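Local coordinates for protein Syntaxin1 (Monosiga brevicollis, PDB 2XHE) that probably acts as a SNAP receptor that binds other SNARE proteins in membrane fusion, at residues Met43-Arg54 against Asp132-Leu143. Sequence-based numbering, arbitrary orientation.
Sequences MADFFNRVKRIR and DLRIRQSQHSSL
Two helices of the syntaxin N-terminal helical bundle (Habc), 44-72 and 131-171, pack nearly parallel here: their segment axes approach to 11.2 Å at 15°, with F46 against R136 and Q139, and R54 against Q139 and L143. With CG anti to the backbone N (chi1 169°), the F46 ring reaches the other helix, between R136 and Q139. R136 CG sits over one ring face, 4.3 Å from the F46 centroid, a CH-pi contact, while Q139 CG meets the ring edge, 3.6 Å from F46 CZ. M43, at the N-cap position, brings its SD to 3.7 Å from R136 NE; R136 NH1 is hydrogen-bonded to N115. I111 of helix 80-116 also touches F46 and V50, making this a three-helix core. Further along, L143 CD1 reaches V50 CB at 3.5 Å, and L143 CD2 lies over the centre of the R54 guanidinium, 3.7 Å from R54 CZ. That guanidinium grips end-on: R54 NH1 and R54 NH2 donate to Q139 OE1 at 3.1 and 3.2 Å, the oxygen lying in the guanidinium plane. A leucine in place of R54 has no N-H to offer OE1 of Q139, so the amide would probably be held less firmly in its rotation. The two R54 bonds help fix an amide whose other end, NE2, bonds a polar side chain of another protein's chain, so the pair sits where the two helices meet that partner.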
ATOM      1  N   MET B  43      -1.614   2.830  33.730  1.00118.89           N
ATOM      2  CA  MET B  43      -0.909   3.907  33.049  1.00115.61           C
ATOM      3  C   MET B  43      -1.728   5.196  32.978  1.00101.14           C
ATOM      4  O   MET B  43      -1.781   5.865  31.945  1.00 91.68           O
ATOM      5  CB  MET B  43      -0.491   3.441  31.660  1.00123.89           C
ATOM      6  CG  MET B  43       0.215   2.097  31.688  1.00126.50           C
ATOM      7  SD  MET B  43       1.576   2.012  30.519  1.00133.67           S
ATOM      8  CE  MET B  43       0.675   2.102  28.989  1.00 45.13           C
ATOM      9  N   ALA B  44      -2.347   5.545  34.099  1.00 98.19           N
ATOM     10  CA  ALA B  44      -3.221   6.713  34.172  1.00104.74           C
ATOM     11  C   ALA B  44      -2.530   8.016  33.769  1.00103.59           C
ATOM     12  O   ALA B  44      -3.061   8.787  32.969  1.00106.26           O
ATOM     13  CB  ALA B  44      -3.829   6.838  35.556  1.00107.22           C
ATOM     14  N   ASP B  45      -1.350   8.271  34.319  1.00 95.65           N
ATOM     15  CA  ASP B  45      -0.654   9.502  33.974  1.00 89.21           C
ATOM     16  C   ASP B  45      -0.297   9.546  32.497  1.00 92.87           C
ATOM     17  O   ASP B  45      -0.401  10.596  31.867  1.00 90.76           O
ATOM     18  CB  ASP B  45       0.597   9.709  34.823  1.00 97.89           C
ATOM     19  CG  ASP B  45       1.075  11.156  34.804  1.00122.48           C
ATOM     20  OD1 ASP B  45       0.408  12.007  34.167  1.00122.55           O
ATOM     21  OD2 ASP B  45       2.114  11.451  35.433  1.00138.41           O
ATOM     22  N   PHE B  46       0.128   8.406  31.948  1.00 97.68           N
ATOM     23  CA  PHE B  46       0.497   8.327  30.534  1.00 94.52           C
ATOM     24  C   PHE B  46      -0.650   8.697  29.576  1.00 88.89           C
ATOM     25  O   PHE B  46      -0.503   9.596  28.737  1.00 83.84           O
ATOM     26  CB  PHE B  46       1.067   6.948  30.190  1.00 96.10           C
ATOM     27  CG  PHE B  46       1.213   6.705  28.714  1.00 94.42           C
ATOM     28  CD1 PHE B  46       2.314   7.184  28.024  1.00 95.56           C
ATOM     29  CD2 PHE B  46       0.244   6.005  28.014  1.00 91.77           C
ATOM     30  CE1 PHE B  46       2.448   6.966  26.666  1.00 92.00           C
ATOM     31  CE2 PHE B  46       0.372   5.786  26.659  1.00 91.35           C
ATOM     32  CZ  PHE B  46       1.476   6.267  25.983  1.00 92.59           C
ATOM     33  N   PHE B  47      -1.788   8.020  29.692  1.00 81.56           N
ATOM     34  CA  PHE B  47      -2.911   8.324  28.802  1.00 88.33           C
ATOM     35  C   PHE B  47      -3.376   9.771  28.948  1.00 88.92           C
ATOM     36  O   PHE B  47      -4.007  10.337  28.043  1.00 86.86           O
ATOM     37  CB  PHE B  47      -4.056   7.337  28.996  1.00 78.78           C
ATOM     38  CG  PHE B  47      -3.768   5.985  28.438  1.00 81.99           C
ATOM     39  CD1 PHE B  47      -4.054   5.696  27.111  1.00 81.23           C
ATOM     40  CD2 PHE B  47      -3.177   5.008  29.225  1.00 80.03           C
ATOM     41  CE1 PHE B  47      -3.783   4.452  26.587  1.00 77.71           C
ATOM     42  CE2 PHE B  47      -2.904   3.762  28.708  1.00 79.32           C
ATOM     43  CZ  PHE B  47      -3.211   3.483  27.383  1.00 82.25           C
ATOM     44  N   ASN B  48      -3.043  10.350  30.100  1.00 74.59           N
ATOM     45  CA  ASN B  48      -3.207  11.765  30.371  1.00 66.35           C
ATOM     46  C   ASN B  48      -2.365  12.636  29.439  1.00 79.02           C
ATOM     47  O   ASN B  48      -2.874  13.575  28.817  1.00 75.71           O
ATOM     48  CB  ASN B  48      -2.762  12.022  31.797  1.00 85.13           C
ATOM     49  CG  ASN B  48      -3.838  12.631  32.642  1.00 99.60           C
ATOM     50  OD1 ASN B  48      -4.984  12.172  32.644  1.00100.98           O
ATOM     51  ND2 ASN B  48      -3.473  13.669  33.390  1.00101.32           N
ATOM     52  N   ARG B  49      -1.067  12.336  29.358  1.00 82.86           N
ATOM     53  CA  ARG B  49      -0.172  13.118  28.518  1.00 87.08           C
ATOM     54  C   ARG B  49      -0.604  13.049  27.059  1.00 94.90           C
ATOM     55  O   ARG B  49      -0.586  14.060  26.353  1.00 99.26           O
ATOM     56  CB  ARG B  49       1.283  12.646  28.615  1.00 93.42           C
ATOM     57  CG  ARG B  49       1.732  12.094  29.949  1.00 96.19           C
ATOM     58  CD  ARG B  49       3.253  12.102  30.006  1.00 92.10           C
ATOM     59  NE  ARG B  49       3.734  13.441  30.309  1.00 94.40           N
ATOM     60  CZ  ARG B  49       4.030  13.845  31.540  1.00106.31           C
ATOM     61  NH1 ARG B  49       3.916  12.985  32.547  1.00104.43           N
ATOM     62  NH2 ARG B  49       4.450  15.089  31.769  1.00106.04           N
ATOM     63  N   VAL B  50      -0.977  11.865  26.582  1.00 83.73           N
ATOM     64  CA  VAL B  50      -1.301  11.783  25.164  1.00 85.25           C
ATOM     65  C   VAL B  50      -2.644  12.442  24.830  1.00 76.61           C
ATOM     66  O   VAL B  50      -2.779  13.075  23.776  1.00 66.11           O
ATOM     67  CB  VAL B  50      -1.066  10.371  24.525  1.00102.94           C
ATOM     68  CG1 VAL B  50       0.387   9.942  24.722  1.00 96.09           C
ATOM     69  CG2 VAL B  50      -1.996   9.327  25.071  1.00 45.47           C
ATOM     70  N   LYS B  51      -3.615  12.337  25.738  1.00 78.43           N
ATOM     71  CA  LYS B  51      -4.811  13.178  25.654  1.00 73.42           C
ATOM     72  C   LYS B  51      -4.382  14.649  25.583  1.00 80.48           C
ATOM     73  O   LYS B  51      -4.789  15.375  24.673  1.00 78.12           O
ATOM     74  CB  LYS B  51      -5.730  12.967  26.855  1.00 65.07           C
ATOM     75  CG  LYS B  51      -7.168  12.611  26.492  1.00 71.97           C
ATOM     76  CD  LYS B  51      -7.768  13.613  25.530  1.00 80.07           C
ATOM     77  CE  LYS B  51      -9.075  13.087  24.962  1.00 90.52           C
ATOM     78  NZ  LYS B  51      -9.931  14.191  24.436  1.00102.35           N
ATOM     79  N   ARG B  52      -3.552  15.075  26.539  1.00 75.03           N
ATOM     80  CA  ARG B  52      -3.020  16.435  26.549  1.00 68.20           C
ATOM     81  C   ARG B  52      -2.392  16.810  25.208  1.00 75.77           C
ATOM     82  O   ARG B  52      -2.717  17.872  24.660  1.00 71.08           O
ATOM     83  CB  ARG B  52      -1.999  16.633  27.680  1.00 83.05           C
ATOM     84  CG  ARG B  52      -2.177  17.938  28.475  1.00 91.98           C
ATOM     85  CD  ARG B  52      -0.861  18.526  28.989  1.00 91.48           C
ATOM     86  NE  ARG B  52       0.069  17.536  29.531  1.00 94.68           N
ATOM     87  CZ  ARG B  52      -0.188  16.742  30.568  1.00105.05           C
ATOM     88  NH1 ARG B  52       0.732  15.878  30.984  1.00102.30           N
ATOM     89  NH2 ARG B  52      -1.367  16.801  31.184  1.00105.91           N
ATOM     90  N   ILE B  53      -1.494  15.948  24.698  1.00 65.72           N
ATOM     91  CA  ILE B  53      -0.806  16.185  23.423  1.00 66.81           C
ATOM     92  C   ILE B  53      -1.804  16.255  22.263  1.00 73.21           C
ATOM     93  O   ILE B  53      -1.793  17.220  21.489  1.00 72.07           O
ATOM     94  CB  ILE B  53       0.307  15.116  23.127  1.00 76.51           C
ATOM     95  CG1 ILE B  53       1.366  15.102  24.228  1.00 76.11           C
ATOM     96  CG2 ILE B  53       0.998  15.366  21.778  1.00 54.70           C
ATOM     97  CD1 ILE B  53       2.106  13.816  24.314  1.00 63.37           C
ATOM     98  N   ARG B  54      -2.675  15.252  22.143  1.00 79.59           N
ATOM     99  CA  ARG B  54      -3.704  15.304  21.102  1.00 78.19           C
ATOM    100  C   ARG B  54      -4.449  16.633  21.188  1.00 85.50           C
ATOM    101  O   ARG B  54      -4.549  17.361  20.199  1.00 89.96           O
ATOM    102  CB  ARG B  54      -4.700  14.145  21.202  1.00 66.86           C
ATOM    103  CG  ARG B  54      -4.099  12.770  21.051  1.00 61.67           C
ATOM    104  CD  ARG B  54      -5.089  11.791  20.454  1.00 66.02           C
ATOM    105  NE  ARG B  54      -4.380  10.800  19.659  1.00 81.40           N
ATOM    106  CZ  ARG B  54      -3.556   9.893  20.171  1.00 89.77           C
ATOM    107  NH1 ARG B  54      -3.371   9.849  21.489  1.00 84.49           N
ATOM    108  NH2 ARG B  54      -2.918   9.034  19.370  1.00 85.74           N
ATOM    109  N   ASP B 132       2.273  -2.820  27.617  1.00108.47           N
ATOM    110  CA  ASP B 132       2.560  -1.492  28.165  1.00105.70           C
ATOM    111  C   ASP B 132       3.508  -0.726  27.246  1.00 98.48           C
ATOM    112  O   ASP B 132       3.173   0.345  26.739  1.00 93.10           O
ATOM    113  CB  ASP B 132       3.195  -1.599  29.558  1.00109.77           C
ATOM    114  CG  ASP B 132       2.425  -2.520  30.491  1.00120.37           C
ATOM    115  OD1 ASP B 132       2.611  -3.758  30.404  1.00122.94           O
ATOM    116  OD2 ASP B 132       1.642  -2.006  31.323  1.00123.14           O
ATOM    117  N   LEU B 133       4.693  -1.292  27.036  1.00 95.46           N
ATOM    118  CA  LEU B 133       5.741  -0.641  26.253  1.00 91.51           C
ATOM    119  C   LEU B 133       5.387  -0.541  24.762  1.00 89.87           C
ATOM    120  O   LEU B 133       5.736   0.441  24.101  1.00 88.94           O
ATOM    121  CB  LEU B 133       7.092  -1.343  26.468  1.00 85.46           C
ATOM    122  CG  LEU B 133       8.294  -0.810  25.686  1.00 90.38           C
ATOM    123  CD1 LEU B 133       8.488   0.669  25.921  1.00 92.05           C
ATOM    124  CD2 LEU B 133       9.545  -1.567  26.065  1.00102.45           C
ATOM    125  N   ARG B 134       4.689  -1.547  24.241  1.00 80.90           N
ATOM    126  CA  ARG B 134       4.216  -1.505  22.859  1.00 77.06           C
ATOM    127  C   ARG B 134       3.302  -0.303  22.619  1.00 81.41           C
ATOM    128  O   ARG B 134       3.506   0.458  21.665  1.00 74.97           O
ATOM    129  CB  ARG B 134       3.495  -2.802  22.496  1.00 81.67           C
ATOM    130  CG  ARG B 134       4.416  -4.003  22.294  1.00 90.04           C
ATOM    131  CD  ARG B 134       3.607  -5.271  22.054  1.00 88.82           C
ATOM    132  NE  ARG B 134       2.628  -5.076  20.990  1.00 82.19           N
ATOM    133  CZ  ARG B 134       1.438  -5.667  20.952  1.00 78.23           C
ATOM    134  NH1 ARG B 134       1.075  -6.493  21.926  1.00 80.27           N
ATOM    135  NH2 ARG B 134       0.609  -5.422  19.947  1.00 69.72           N
ATOM    136  N   ILE B 135       2.300  -0.143  23.490  1.00 77.86           N
ATOM    137  CA  ILE B 135       1.370   0.983  23.443  1.00 72.07           C
ATOM    138  C   ILE B 135       2.098   2.313  23.566  1.00 78.63           C
ATOM    139  O   ILE B 135       1.868   3.233  22.785  1.00 85.14           O
ATOM    140  CB  ILE B 135       0.311   0.879  24.558  1.00 76.48           C
ATOM    141  CG1 ILE B 135      -0.727  -0.184  24.201  1.00 74.98           C
ATOM    142  CG2 ILE B 135      -0.381   2.218  24.792  1.00 72.35           C
ATOM    143  CD1 ILE B 135      -1.502  -0.705  25.383  1.00 65.71           C
ATOM    144  N   ARG B 136       2.981   2.413  24.549  1.00 78.84           N
ATOM    145  CA  ARG B 136       3.760   3.629  24.731  1.00 88.19           C
ATOM    146  C   ARG B 136       4.517   4.006  23.456  1.00 85.67           C
ATOM    147  O   ARG B 136       4.540   5.170  23.056  1.00 81.51           O
ATOM    148  CB  ARG B 136       4.744   3.463  25.892  1.00100.59           C
ATOM    149  CG  ARG B 136       4.093   3.228  27.249  1.00 97.05           C
ATOM    150  CD  ARG B 136       5.140   2.974  28.330  1.00 94.76           C
ATOM    151  NE  ARG B 136       4.775   3.643  29.572  1.00101.35           N
ATOM    152  CZ  ARG B 136       5.102   4.895  29.867  1.00 94.45           C
ATOM    153  NH1 ARG B 136       5.819   5.608  29.010  1.00 88.36           N
ATOM    154  NH2 ARG B 136       4.708   5.430  31.016  1.00 91.13           N
ATOM    155  N   GLN B 137       5.132   3.012  22.819  1.00 87.93           N
ATOM    156  CA  GLN B 137       5.935   3.246  21.624  1.00 81.94           C
ATOM    157  C   GLN B 137       5.118   3.677  20.410  1.00 78.21           C
ATOM    158  O   GLN B 137       5.535   4.575  19.683  1.00 81.34           O
ATOM    159  CB  GLN B 137       6.789   2.026  21.297  1.00 86.34           C
ATOM    160  CG  GLN B 137       8.000   1.886  22.204  1.00 92.13           C
ATOM    161  CD  GLN B 137       8.746   0.576  22.013  1.00 90.45           C
ATOM    162  OE1 GLN B 137       8.263  -0.342  21.340  1.00 92.18           O
ATOM    163  NE2 GLN B 137       9.926   0.483  22.617  1.00 80.70           N
ATOM    164  N   SER B 138       3.958   3.062  20.190  1.00 68.35           N
ATOM    165  CA  SER B 138       3.117   3.488  19.072  1.00 67.65           C
ATOM    166  C   SER B 138       2.489   4.860  19.299  1.00 78.96           C
ATOM    167  O   SER B 138       2.350   5.637  18.355  1.00 88.03           O
ATOM    168  CB  SER B 138       2.063   2.443  18.707  1.00 64.74           C
ATOM    169  OG  SER B 138       1.405   1.967  19.853  1.00 79.40           O
ATOM    170  N   GLN B 139       2.126   5.161  20.545  1.00 78.01           N
ATOM    171  CA  GLN B 139       1.650   6.498  20.906  1.00 75.99           C
ATOM    172  C   GLN B 139       2.747   7.540  20.682  1.00 75.62           C
ATOM    173  O   GLN B 139       2.522   8.594  20.072  1.00 76.16           O
ATOM    174  CB  GLN B 139       1.203   6.557  22.377  1.00 71.53           C
ATOM    175  CG  GLN B 139      -0.053   5.761  22.743  1.00 72.65           C
ATOM    176  CD  GLN B 139      -1.340   6.361  22.187  1.00 73.74           C
ATOM    177  OE1 GLN B 139      -1.350   7.456  21.622  1.00 70.51           O
ATOM    178  NE2 GLN B 139      -2.432   5.632  22.340  1.00 74.58           N
ATOM    179  N   HIS B 140       3.936   7.244  21.195  1.00 61.47           N
ATOM    180  CA  HIS B 140       5.047   8.183  21.113  1.00 65.75           C
ATOM    181  C   HIS B 140       5.394   8.511  19.660  1.00 78.67           C
ATOM    182  O   HIS B 140       5.597   9.678  19.307  1.00 72.23           O
ATOM    183  CB  HIS B 140       6.270   7.624  21.840  1.00 73.86           C
ATOM    184  CG  HIS B 140       7.417   8.583  21.910  1.00 90.44           C
ATOM    185  ND1 HIS B 140       7.346   9.862  21.407  1.00 96.68           N
ATOM    186  CD2 HIS B 140       8.661   8.449  22.424  1.00102.64           C
ATOM    187  CE1 HIS B 140       8.500  10.477  21.605  1.00103.40           C
ATOM    188  NE2 HIS B 140       9.314   9.642  22.224  1.00108.76           N
ATOM    189  N   SER B 141       5.455   7.474  18.821  1.00 82.66           N
ATOM    190  CA  SER B 141       5.784   7.638  17.413  1.00 75.31           C
ATOM    191  C   SER B 141       4.712   8.428  16.686  1.00 78.38           C
ATOM    192  O   SER B 141       4.983   9.474  16.091  1.00 79.60           O
ATOM    193  CB  SER B 141       5.953   6.278  16.747  1.00 88.98           C
ATOM    194  OG  SER B 141       7.107   5.623  17.245  1.00111.15           O
ATOM    195  N   SER B 142       3.488   7.922  16.737  1.00 74.04           N
ATOM    196  CA  SER B 142       2.382   8.544  16.030  1.00 70.61           C
ATOM    197  C   SER B 142       2.281  10.058  16.294  1.00 77.00           C
ATOM    198  O   SER B 142       2.134  10.852  15.359  1.00 77.80           O
ATOM    199  CB  SER B 142       1.077   7.841  16.394  1.00 68.94           C
ATOM    200  OG  SER B 142      -0.008   8.383  15.663  1.00 87.19           O
ATOM    201  N   LEU B 143       2.366  10.450  17.562  1.00 65.98           N
ATOM    202  CA  LEU B 143       2.122  11.837  17.945  1.00 74.81           C
ATOM    203  C   LEU B 143       3.279  12.767  17.571  1.00 70.40           C
ATOM    204  O   LEU B 143       3.065  13.926  17.189  1.00 59.67           O
ATOM    205  CB  LEU B 143       1.808  11.937  19.447  1.00 80.65           C
ATOM    206  CG  LEU B 143       0.474  11.325  19.894  1.00 85.04           C
ATOM    207  CD1 LEU B 143       0.386  11.242  21.408  1.00 82.42           C
ATOM    208  CD2 LEU B 143      -0.704  12.109  19.327  1.00 91.02           C
TER